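Local coordinates for protein alpha-glucosidase (Bacteroides thetaiotaomicron, PDB 5XFM) that hydrolyses beta-L-arabinopyranosides and alpha-galactosides as a calcium-binding member of glycoside hydrolase family 97, at residues Pro589-Leu594 with Lys627-Ile632; Arg558-Tyr563 with Leu594-Phe599; Tyr607-Lys612 with Glu631-Gly636. The protein carries 1 engineered substitution. All blocks are in the same frame, centred on the assembly; numbering follows the deposited sequence.

Contact 1 of 3, residues Pro589-Leu594 with Lys627-Ile632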
loop_
_atom_site.group_PDB
_atom_site.type_symbol
_atom_site.label_atom_id
_atom_site.label_comp_id
_atom_site.label_asym_id
_atom_site.label_seq_id
_atom_site.Cartn_x
_atom_site.Cartn_y
_atom_site.Cartn_z
ATOM N N PRO A 589 -2.171 27.340 -12.186
ATOM C CA PRO A 589 -0.981 27.397 -11.336
ATOM C C PRO A 589 -1.354 27.373 -9.864
ATOM O O PRO A 589 -2.412 27.868 -9.475
ATOM C CB PRO A 589 -0.340 28.727 -11.726
ATOM C CG PRO A 589 -0.777 28.941 -13.138
ATOM C CD PRO A 589 -2.187 28.426 -13.182
ATOM N N LEU A 590 -0.474 26.810 -9.052
ATOM C CA LEU A 590 -0.777 26.578 -7.653
ATOM C C LEU A 590 0.117 27.423 -6.768
ATOM O O LEU A 590 1.338 27.309 -6.823
ATOM C CB LEU A 590 -0.599 25.102 -7.325
ATOM C CG LEU A 590 -1.088 24.612 -5.970
ATOM C CD1 LEU A 590 -2.603 24.628 -5.858
ATOM C CD2 LEU A 590 -0.527 23.227 -5.730
ATOM N N LYS A 591 -0.499 28.267 -5.946
ATOM C CA LYS A 591 0.256 29.169 -5.093
ATOM C C LYS A 591 0.244 28.710 -3.638
ATOM O O LYS A 591 -0.812 28.577 -3.021
ATOM C CB LYS A 591 -0.316 30.591 -5.206
ATOM C CG LYS A 591 0.600 31.705 -4.701
ATOM C CD LYS A 591 2.058 31.277 -4.695
ATOM C CE LYS A 591 2.985 32.407 -4.289
ATOM N NZ LYS A 591 4.412 32.001 -4.402
ATOM N N LEU A 592 1.435 28.459 -3.103
ATOM C CA LEU A 592 1.589 27.956 -1.745
ATOM C C LEU A 592 2.303 28.952 -0.851
ATOM O O LEU A 592 3.358 29.489 -1.212
ATOM C CB LEU A 592 2.370 26.638 -1.705
ATOM C CG LEU A 592 1.801 25.276 -2.105
ATOM C CD1 LEU A 592 0.759 25.387 -3.184
ATOM C CD2 LEU A 592 2.939 24.366 -2.541
ATOM N N LYS A 593 1.717 29.193 0.314
ATOM C CA LYS A 593 2.424 29.817 1.413
ATOM C C LYS A 593 2.570 28.742 2.478
ATOM O O LYS A 593 1.592 28.337 3.105
ATOM C CB LYS A 593 1.686 31.042 1.952
ATOM C CG LYS A 593 1.441 32.133 0.924
ATOM C CD LYS A 593 -0.029 32.527 0.889
ATOM C CE LYS A 593 -0.204 34.035 0.984
ATOM N NZ LYS A 593 -1.582 34.408 1.405
ATOM N N LEU A 594 3.791 28.266 2.672
ATOM C CA LEU A 594 4.028 27.134 3.550
ATOM C C LEU A 594 4.780 27.578 4.788
ATOM O O LEU A 594 5.610 28.496 4.742
ATOM C CB LEU A 594 4.817 26.040 2.822
ATOM C CG LEU A 594 4.298 25.586 1.457
ATOM C CD1 LEU A 594 5.236 24.561 0.843
ATOM C CD2 LEU A 594 2.902 25.012 1.595
ATOM N N LYS A 627 8.699 30.856 6.660
ATOM C CA LYS A 627 7.828 31.327 5.592
ATOM C C LYS A 627 8.363 31.042 4.199
ATOM O O LYS A 627 9.238 31.761 3.717
ATOM C CB LYS A 627 7.635 32.842 5.708
ATOM C CG LYS A 627 6.551 33.287 6.673
ATOM C CD LYS A 627 5.626 32.154 7.060
ATOM C CE LYS A 627 4.726 32.571 8.210
ATOM N NZ LYS A 627 4.047 31.394 8.813
ATOM N N VAL A 628 7.879 29.977 3.566
ATOM C CA VAL A 628 8.231 29.721 2.168
ATOM C C VAL A 628 7.047 30.079 1.270
ATOM O O VAL A 628 5.903 29.849 1.634
ATOM C CB VAL A 628 8.644 28.254 1.943
ATOM C CG1 VAL A 628 8.982 28.005 0.483
ATOM C CG2 VAL A 628 9.841 27.914 2.819
ATOM N N GLN A 629 7.311 30.654 0.102
ATOM C CA GLN A 629 6.253 30.854 -0.883
ATOM C C GLN A 629 6.685 30.302 -2.220
ATOM O O GLN A 629 7.802 30.547 -2.664
ATOM C CB GLN A 629 5.890 32.330 -1.034
ATOM C CG GLN A 629 5.564 33.052 0.254
ATOM C CD GLN A 629 5.160 34.493 0.004
ATOM O OE1 GLN A 629 5.067 34.930 -1.144
ATOM N NE2 GLN A 629 4.896 35.229 1.076
ATOM N N LEU A 630 5.790 29.582 -2.883
ATOM C CA LEU A 630 6.166 28.904 -4.123
ATOM C C LEU A 630 4.985 28.811 -5.066
ATOM O O LEU A 630 3.853 28.670 -4.621
ATOM C CB LEU A 630 6.709 27.502 -3.828
ATOM C CG LEU A 630 8.065 27.385 -3.125
ATOM C CD1 LEU A 630 8.331 25.954 -2.714
ATOM C CD2 LEU A 630 9.185 27.890 -4.032
ATOM N N GLU A 631 5.256 28.869 -6.366
ATOM C CA GLU A 631 4.222 28.641 -7.367
ATOM C C GLU A 631 4.582 27.428 -8.214
ATOM O O GLU A 631 5.706 27.310 -8.694
ATOM C CB GLU A 631 4.029 29.889 -8.232
ATOM C CG GLU A 631 3.135 29.703 -9.453
ATOM C CD GLU A 631 2.815 31.027 -10.124
ATOM O OE1 GLU A 631 2.430 31.016 -11.310
ATOM O OE2 GLU A 631 3.084 32.084 -9.513
ATOM N N ILE A 632 3.616 26.530 -8.385
ATOM C CA ILE A 632 3.821 25.295 -9.128
ATOM C C ILE A 632 2.916 25.245 -10.356
ATOM O O ILE A 632 1.688 25.249 -10.235
ATOM C CB ILE A 632 3.559 24.056 -8.247
ATOM C CG1 ILE A 632 4.296 24.173 -6.910
ATOM C CG2 ILE A 632 3.951 22.785 -8.984
ATOM C CD1 ILE A 632 3.814 23.191 -5.853
#

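Contact 2 of 3, residues Arg558-Tyr563 with Leu594-Phe599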
loop_
_atom_site.group_PDB
_atom_site.type_symbol
_atom_site.label_atom_id
_atom_site.label_comp_id
_atom_site.label_asym_id
_atom_site.label_seq_id
_atom_site.Cartn_x
_atom_site.Cartn_y
_atom_site.Cartn_z
ATOM N N ARG A 558 6.078 13.973 7.287
ATOM C CA ARG A 558 5.170 15.010 7.746
ATOM C C ARG A 558 4.346 15.552 6.580
ATOM O O ARG A 558 4.889 15.949 5.541
ATOM C CB ARG A 558 5.945 16.127 8.453
ATOM C CG ARG A 558 6.669 15.638 9.712
ATOM C CD ARG A 558 6.427 16.513 10.940
ATOM N NE ARG A 558 7.190 17.758 10.936
ATOM C CZ ARG A 558 8.352 17.928 11.563
ATOM N NH1 ARG A 558 8.904 16.927 12.237
ATOM N NH2 ARG A 558 8.971 19.100 11.513
ATOM N N PHE A 559 3.026 15.541 6.754
ATOM C CA PHE A 559 2.115 16.128 5.781
ATOM C C PHE A 559 2.127 17.641 5.922
ATOM O O PHE A 559 1.917 18.177 7.009
ATOM C CB PHE A 559 0.700 15.569 5.958
ATOM C CG PHE A 559 -0.327 16.199 5.055
ATOM C CD1 PHE A 559 -0.298 15.970 3.686
ATOM C CD2 PHE A 559 -1.340 16.992 5.578
ATOM C CE1 PHE A 559 -1.250 16.542 2.849
ATOM C CE2 PHE A 559 -2.299 17.567 4.750
ATOM C CZ PHE A 559 -2.252 17.342 3.382
ATOM N N VAL A 560 2.398 18.321 4.815
ATOM C CA VAL A 560 2.507 19.772 4.810
ATOM C C VAL A 560 1.241 20.415 4.265
ATOM O O VAL A 560 0.658 21.289 4.902
ATOM C CB VAL A 560 3.714 20.231 3.969
ATOM C CG1 VAL A 560 3.887 21.736 4.065
ATOM C CG2 VAL A 560 4.977 19.513 4.422
ATOM N N ASP A 561 0.814 19.978 3.084
ATOM C CA ASP A 561 -0.411 20.513 2.493
ATOM C C ASP A 561 -0.896 19.608 1.375
ATOM O O ASP A 561 -0.174 18.714 0.952
ATOM C CB ASP A 561 -0.188 21.933 1.961
ATOM C CG ASP A 561 -1.490 22.661 1.677
ATOM O OD1 ASP A 561 -2.504 22.342 2.338
ATOM O OD2 ASP A 561 -1.503 23.546 0.794
ATOM N N GLY A 562 -2.120 19.827 0.904
ATOM C CA GLY A 562 -2.622 19.065 -0.222
ATOM C C GLY A 562 -4.108 18.765 -0.230
ATOM O O GLY A 562 -4.833 19.026 0.733
ATOM N N TYR A 563 -4.554 18.213 -1.351
ATOM C CA TYR A 563 -5.912 17.718 -1.517
ATOM C C TYR A 563 -5.847 16.596 -2.545
ATOM O O TYR A 563 -5.233 16.760 -3.614
ATOM C CB TYR A 563 -6.859 18.836 -1.968
ATOM C CG TYR A 563 -8.327 18.489 -1.874
ATOM C CD1 TYR A 563 -9.065 18.829 -0.751
ATOM C CD2 TYR A 563 -8.976 17.825 -2.905
ATOM C CE1 TYR A 563 -10.406 18.515 -0.654
ATOM C CE2 TYR A 563 -10.316 17.507 -2.817
ATOM C CZ TYR A 563 -11.024 17.857 -1.686
ATOM O OH TYR A 563 -12.359 17.548 -1.586
ATOM N N LEU A 594 3.791 28.266 2.672
ATOM C CA LEU A 594 4.028 27.134 3.550
ATOM C C LEU A 594 4.780 27.578 4.788
ATOM O O LEU A 594 5.610 28.496 4.742
ATOM C CB LEU A 594 4.817 26.040 2.822
ATOM C CG LEU A 594 4.298 25.586 1.457
ATOM C CD1 LEU A 594 5.236 24.561 0.843
ATOM C CD2 LEU A 594 2.902 25.012 1.595
ATOM N N ASP A 595 4.487 26.905 5.892
ATOM C CA ASP A 595 5.248 27.067 7.115
ATOM C C ASP A 595 6.094 25.812 7.280
ATOM O O ASP A 595 5.580 24.737 7.586
ATOM C CB ASP A 595 4.315 27.278 8.313
ATOM C CG ASP A 595 5.065 27.498 9.617
ATOM O OD1 ASP A 595 6.192 28.040 9.587
ATOM O OD2 ASP A 595 4.526 27.123 10.679
ATOM N N LEU A 596 7.392 25.952 7.040
ATOM C CA LEU A 596 8.298 24.811 7.046
ATOM C C LEU A 596 9.301 24.869 8.189
ATOM O O LEU A 596 10.422 25.341 8.009
ATOM C CB LEU A 596 9.030 24.700 5.706
ATOM C CG LEU A 596 8.140 24.641 4.462
ATOM C CD1 LEU A 596 8.978 24.416 3.219
ATOM C CD2 LEU A 596 7.083 23.555 4.604
ATOM N N GLU A 597 8.878 24.413 9.365
ATOM C CA GLU A 597 9.752 24.326 10.537
ATOM C C GLU A 597 11.062 23.634 10.168
ATOM O O GLU A 597 12.137 24.059 10.591
ATOM C CB GLU A 597 9.056 23.584 11.680
ATOM C CG GLU A 597 10.007 23.040 12.737
ATOM C CD GLU A 597 9.296 22.264 13.832
ATOM O OE1 GLU A 597 8.050 22.192 13.799
ATOM O OE2 GLU A 597 9.987 21.731 14.729
ATOM N N MET A 598 10.941 22.571 9.372
ATOM C CA MET A 598 12.067 21.823 8.812
ATOM C C MET A 598 13.267 22.686 8.444
ATOM O O MET A 598 14.400 22.405 8.830
ATOM C CB MET A 598 11.635 21.093 7.532
ATOM C CG MET A 598 10.170 20.703 7.438
ATOM S SD MET A 598 9.766 19.310 8.497
ATOM C CE MET A 598 8.117 18.938 7.915
ATOM N N PHE A 599 13.000 23.726 7.665
ATOM C CA PHE A 599 14.055 24.501 7.038
ATOM C C PHE A 599 14.407 25.780 7.789
ATOM O O PHE A 599 15.202 26.581 7.300
ATOM C CB PHE A 599 13.642 24.811 5.606
ATOM C CG PHE A 599 13.413 23.579 4.784
ATOM C CD1 PHE A 599 14.244 22.481 4.925
ATOM C CD2 PHE A 599 12.356 23.502 3.897
ATOM C CE1 PHE A 599 14.040 21.337 4.179
ATOM C CE2 PHE A 599 12.146 22.358 3.146
ATOM C CZ PHE A 599 12.990 21.275 3.291
#

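Contact 3 of 3, residues Tyr607-Lys612 with Glu631-Gly636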
loop_
_atom_site.group_PDB
_atom_site.type_symbol
_atom_site.label_atom_id
_atom_site.label_comp_id
_atom_site.label_asym_id
_atom_site.label_seq_id
_atom_site.Cartn_x
_atom_site.Cartn_y
_atom_site.Cartn_z
ATOM N N TYR A 607 14.808 22.496 -6.333
ATOM C CA TYR A 607 14.527 21.970 -7.658
ATOM C C TYR A 607 13.178 22.511 -8.087
ATOM O O TYR A 607 12.182 22.352 -7.376
ATOM C CB TYR A 607 14.522 20.438 -7.663
ATOM C CG TYR A 607 15.864 19.821 -7.345
ATOM C CD1 TYR A 607 16.324 19.742 -6.039
ATOM C CD2 TYR A 607 16.676 19.331 -8.356
ATOM C CE1 TYR A 607 17.553 19.185 -5.750
ATOM C CE2 TYR A 607 17.904 18.774 -8.078
ATOM C CZ TYR A 607 18.339 18.701 -6.776
ATOM O OH TYR A 607 19.567 18.141 -6.503
ATOM N N LYS A 608 13.151 23.148 -9.248
ATOM C CA LYS A 608 11.965 23.861 -9.687
ATOM C C LYS A 608 11.815 23.763 -11.209
ATOM O O LYS A 608 12.795 23.543 -11.915
ATOM C CB LYS A 608 12.075 25.315 -9.197
ATOM C CG LYS A 608 11.336 26.384 -9.970
ATOM C CD LYS A 608 11.781 27.756 -9.494
ATOM C CE LYS A 608 10.986 28.864 -10.151
ATOM N NZ LYS A 608 11.399 30.198 -9.636
ATOM N N ASP A 609 10.600 23.938 -11.720
ATOM C CA ASP A 609 10.412 24.034 -13.163
ATOM C C ASP A 609 10.748 25.457 -13.561
ATOM O O ASP A 609 10.259 26.397 -12.939
ATOM C CB ASP A 609 8.969 23.706 -13.575
ATOM C CG ASP A 609 8.479 22.362 -13.041
ATOM O OD1 ASP A 609 9.192 21.347 -13.200
ATOM O OD2 ASP A 609 7.369 22.322 -12.466
ATOM N N ASP A 610 11.555 25.643 -14.601
ATOM C CA ASP A 610 11.765 27.010 -15.050
ATOM C C ASP A 610 10.508 27.394 -15.818
ATOM O O ASP A 610 9.697 26.530 -16.149
ATOM C CB ASP A 610 13.054 27.159 -15.883
ATOM C CG ASP A 610 13.022 26.398 -17.207
ATOM O OD1 ASP A 610 11.945 25.945 -17.651
ATOM O OD2 ASP A 610 14.111 26.253 -17.812
ATOM N N LYS A 611 10.351 28.680 -16.098
ATOM C CA LYS A 611 9.142 29.185 -16.749
ATOM C C LYS A 611 8.799 28.442 -18.048
ATOM O O LYS A 611 7.647 28.459 -18.490
ATOM C CB LYS A 611 9.259 30.695 -16.977
ATOM C CG LYS A 611 9.411 31.449 -15.658
ATOM C CD LYS A 611 8.372 32.550 -15.502
ATOM C CE LYS A 611 7.783 32.492 -14.093
ATOM N NZ LYS A 611 6.972 33.688 -13.752
ATOM N N LYS A 612 9.802 27.810 -18.658
ATOM C CA LYS A 612 9.616 27.037 -19.877
ATOM C C LYS A 612 9.310 25.575 -19.554
ATOM O O LYS A 612 8.976 24.794 -20.444
ATOM C CB LYS A 612 10.860 27.149 -20.751
ATOM C CG LYS A 612 10.645 27.927 -22.050
ATOM C CD LYS A 612 11.770 27.689 -23.041
ATOM C CE LYS A 612 12.967 28.581 -22.707
ATOM N NZ LYS A 612 12.670 30.026 -22.966
ATOM N N GLU A 631 5.256 28.869 -6.366
ATOM C CA GLU A 631 4.222 28.641 -7.367
ATOM C C GLU A 631 4.582 27.428 -8.214
ATOM O O GLU A 631 5.706 27.310 -8.694
ATOM C CB GLU A 631 4.029 29.889 -8.232
ATOM C CG GLU A 631 3.135 29.703 -9.453
ATOM C CD GLU A 631 2.815 31.027 -10.124
ATOM O OE1 GLU A 631 2.430 31.016 -11.310
ATOM O OE2 GLU A 631 3.084 32.084 -9.513
ATOM N N ILE A 632 3.616 26.530 -8.385
ATOM C CA ILE A 632 3.821 25.295 -9.128
ATOM C C ILE A 632 2.916 25.245 -10.356
ATOM O O ILE A 632 1.688 25.249 -10.235
ATOM C CB ILE A 632 3.559 24.056 -8.247
ATOM C CG1 ILE A 632 4.296 24.173 -6.910
ATOM C CG2 ILE A 632 3.951 22.785 -8.984
ATOM C CD1 ILE A 632 3.814 23.191 -5.853
ATOM N N ARG A 633 3.533 25.208 -11.532
ATOM C CA ARG A 633 2.811 25.071 -12.790
ATOM C C ARG A 633 2.039 23.755 -12.830
ATOM O O ARG A 633 2.388 22.809 -12.120
ATOM C CB ARG A 633 3.783 25.171 -13.973
ATOM C CG ARG A 633 4.584 23.913 -14.265
ATOM C CD ARG A 633 5.527 24.146 -15.439
ATOM N NE ARG A 633 4.855 24.019 -16.730
ATOM C CZ ARG A 633 5.271 24.605 -17.848
ATOM N NH1 ARG A 633 6.360 25.362 -17.834
ATOM N NH2 ARG A 633 4.598 24.437 -18.978
ATOM N N PRO A 634 0.956 23.708 -13.624
ATOM C CA PRO A 634 0.230 22.453 -13.851
ATOM C C PRO A 634 1.135 21.345 -14.389
ATOM O O PRO A 634 2.017 21.620 -15.207
ATOM C CB PRO A 634 -0.836 22.849 -14.880
ATOM C CG PRO A 634 -1.025 24.318 -14.667
ATOM C CD PRO A 634 0.347 24.831 -14.361
ATOM N N GLN A 635 0.914 20.118 -13.916
ATOM C CA GLN A 635 1.728 18.956 -14.281
ATOM C C GLN A 635 3.175 19.135 -13.828
ATOM O O GLN A 635 4.081 18.465 -14.332
ATOM C CB GLN A 635 1.668 18.695 -15.794
ATOM C CG GLN A 635 0.255 18.664 -16.362
ATOM C CD GLN A 635 -0.551 17.478 -15.865
ATOM O OE1 GLN A 635 -0.068 16.346 -15.860
ATOM N NE2 GLN A 635 -1.775 17.738 -15.415
ATOM N N GLY A 636 3.385 20.043 -12.878
ATOM C CA GLY A 636 4.721 20.335 -12.397
ATOM C C GLY A 636 4.928 20.014 -10.926
ATOM O O GLY A 636 4.012 19.544 -10.230
#

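Contact 1 of 3, residues Pro589-Leu594 with Lys627-Ile632
The carbonyl oxygen of Val628 accepts one hydrogen bond from the opposing strand, from Leu594 N at 2.8 Å, the shortest of six backbone bonds here, with a weaker C-H contact from Lys593 CA beside it. The scheme repeats at Leu592 O, which accepts from Leu630 N and is touched by Gln629 CA at 3.2 Å. Hydrogen-bonded pairs (Leu590-Ile632, Leu592-Leu630, Leu594-Val628) thus alternate with non-hydrogen-bonded ones (Lys591-Glu631, Lys593-Gln629), and the side chains sort accordingly. On the apolar face Leu592 CD2 meets Ile632 CD1 at 3.6 Å, the two side chains crossing obliquely, while Leu590 CD2 approaches Ile632 CD1 at 4.3 Å. Val569 and Ile638 of the facing sheet cover this side. On the polar face Lys591 CG stands anti to the backbone N (chi1 -163°), and the bent chain, whose exact placing is doubtful, lies over Leu630 O. Its NZ is modelled 5.3 Å from Glu631 OE2, so any attraction between these charges is probably modest. Backbone bonding therefore supplies much of the cohesion of this two-stranded antiparallel sheet, whose amphipathic alternation turns leucine, isoleucine and valine inward and charged and amide side chains toward solvent.

Contact 2 of 3, residues Arg558-Tyr563 with Leu594-Phe599
Leu594 starts the approach by setting CD2 against Val560 CG1 at 4.2 Å and, more loosely, against CB of Asp561, whose carboxylate is hydrogen-bonded to Tyr567. Two residues on, Leu596 meets the same valine branch from another direction: its CD2 lies 3.7 Å from Val560 CG1, with the two side chains at about a right angle. Leu596 O then accepts from Phe599 N, tying off a short 3-10 turn from which Glu597 and Met598 project toward Arg558. Glu597 OE1 forms a long salt bridge of 4.0 Å with Arg558 NH2; the oxygen stands well out of the guanidinium plane, so charge alone links them, and Glu556 pairs with NH1. Met598 meets Arg558 tip to tip, its CE lying 3.4 Å from NE and 3.6 Å from CB of Arg558; the still closer approach of SD to NH2 is doubtful. Trp578 touches both side chains. On the first strand, Val560 and Asp561 both face Val569, a classic beta bulge where the chain turns a corner. The Arg558-Glu597 pair is this protein's own addition, whereas apolar side chains packed between two facing antiparallel layers are characteristic of a beta-sandwich.

Contact 3 of 3, residues Tyr607-Lys612 with Glu631-Gly636
Arg633 and Asp609 carry most of this contact, and they meet without their charged groups touching. The carboxylate lies beside the aliphatic part of the arginine: Asp609 OD2 is 3.7 Å from Arg633 CG, and Asp609 CB is 3.9 Å from Arg633 CD. The side chains cross at about a right angle, with carboxylate and guanidinium planes 85° apart. CG of Arg633 occupies the crowded position between the backbone N and the carbonyl carbon (chi1 79°), which brings it within contact of Asp609 OD2. The bend at chi3 (-81°) leaves NE 5.2 Å from Asp609 OD2. Farther out, Arg633 NH1 comes to the backbone of the turn that follows Asp609: it is 3.4 Å from Lys611 O, and Asp610 O lies at the guanidinium edge, in its plane, 3.9 Å from NH1. Asp610 itself helps shape that turn, its OD1 accepting from Glu614 N and weakly from Lys612 N. Gly636, the third participant, closes a type II beta turn that begins at Arg633. Its CA sits 3.3 Å from Asp609 OD2, and a beta carbon here would clash with that oxygen. The buried carboxylate is well provided for: OD1 is hydrogen-bonded to Thr511 OG1 and OD2 to Gly637 N. An alanine in place of Arg633 would probably open a gap beside Asp609 and leave the carbonyls of Asp610 and Lys611 without the positive group now near them. The chemistry implies a division of labour, in which hydrogen bonds with Thr511 and Gly637 fix the aspartate, while the arginine contributes its methylenes as cover and its guanidinium as a probable, diffuse electrostatic complement to the peptide oxygens of the turn.

All three contacts lie in the C-terminal beta domain, each partly buried in its own way. Contact 1 joins neighbouring strands of the small sheet through backbone hydrogen bonds, with one buried apolar face and one exposed face. Contact 2 reaches from that sheet to an edge strand of the six-stranded layer through side chains, apolar inside with Arg558 and Glu597 at its margin; it shares Leu594 with contact 1, and Val628 packs on Leu596 between them. Contact 3 shares Glu631 and Ile632 with contact 1, but lies at strand ends, where buried Asp609 and Gly636 meet an arginine that reaches the backbone of a surface loop bearing exposed lysines. Contacts 2 and 3 do not touch, their nearest atoms being about 7 Å apart.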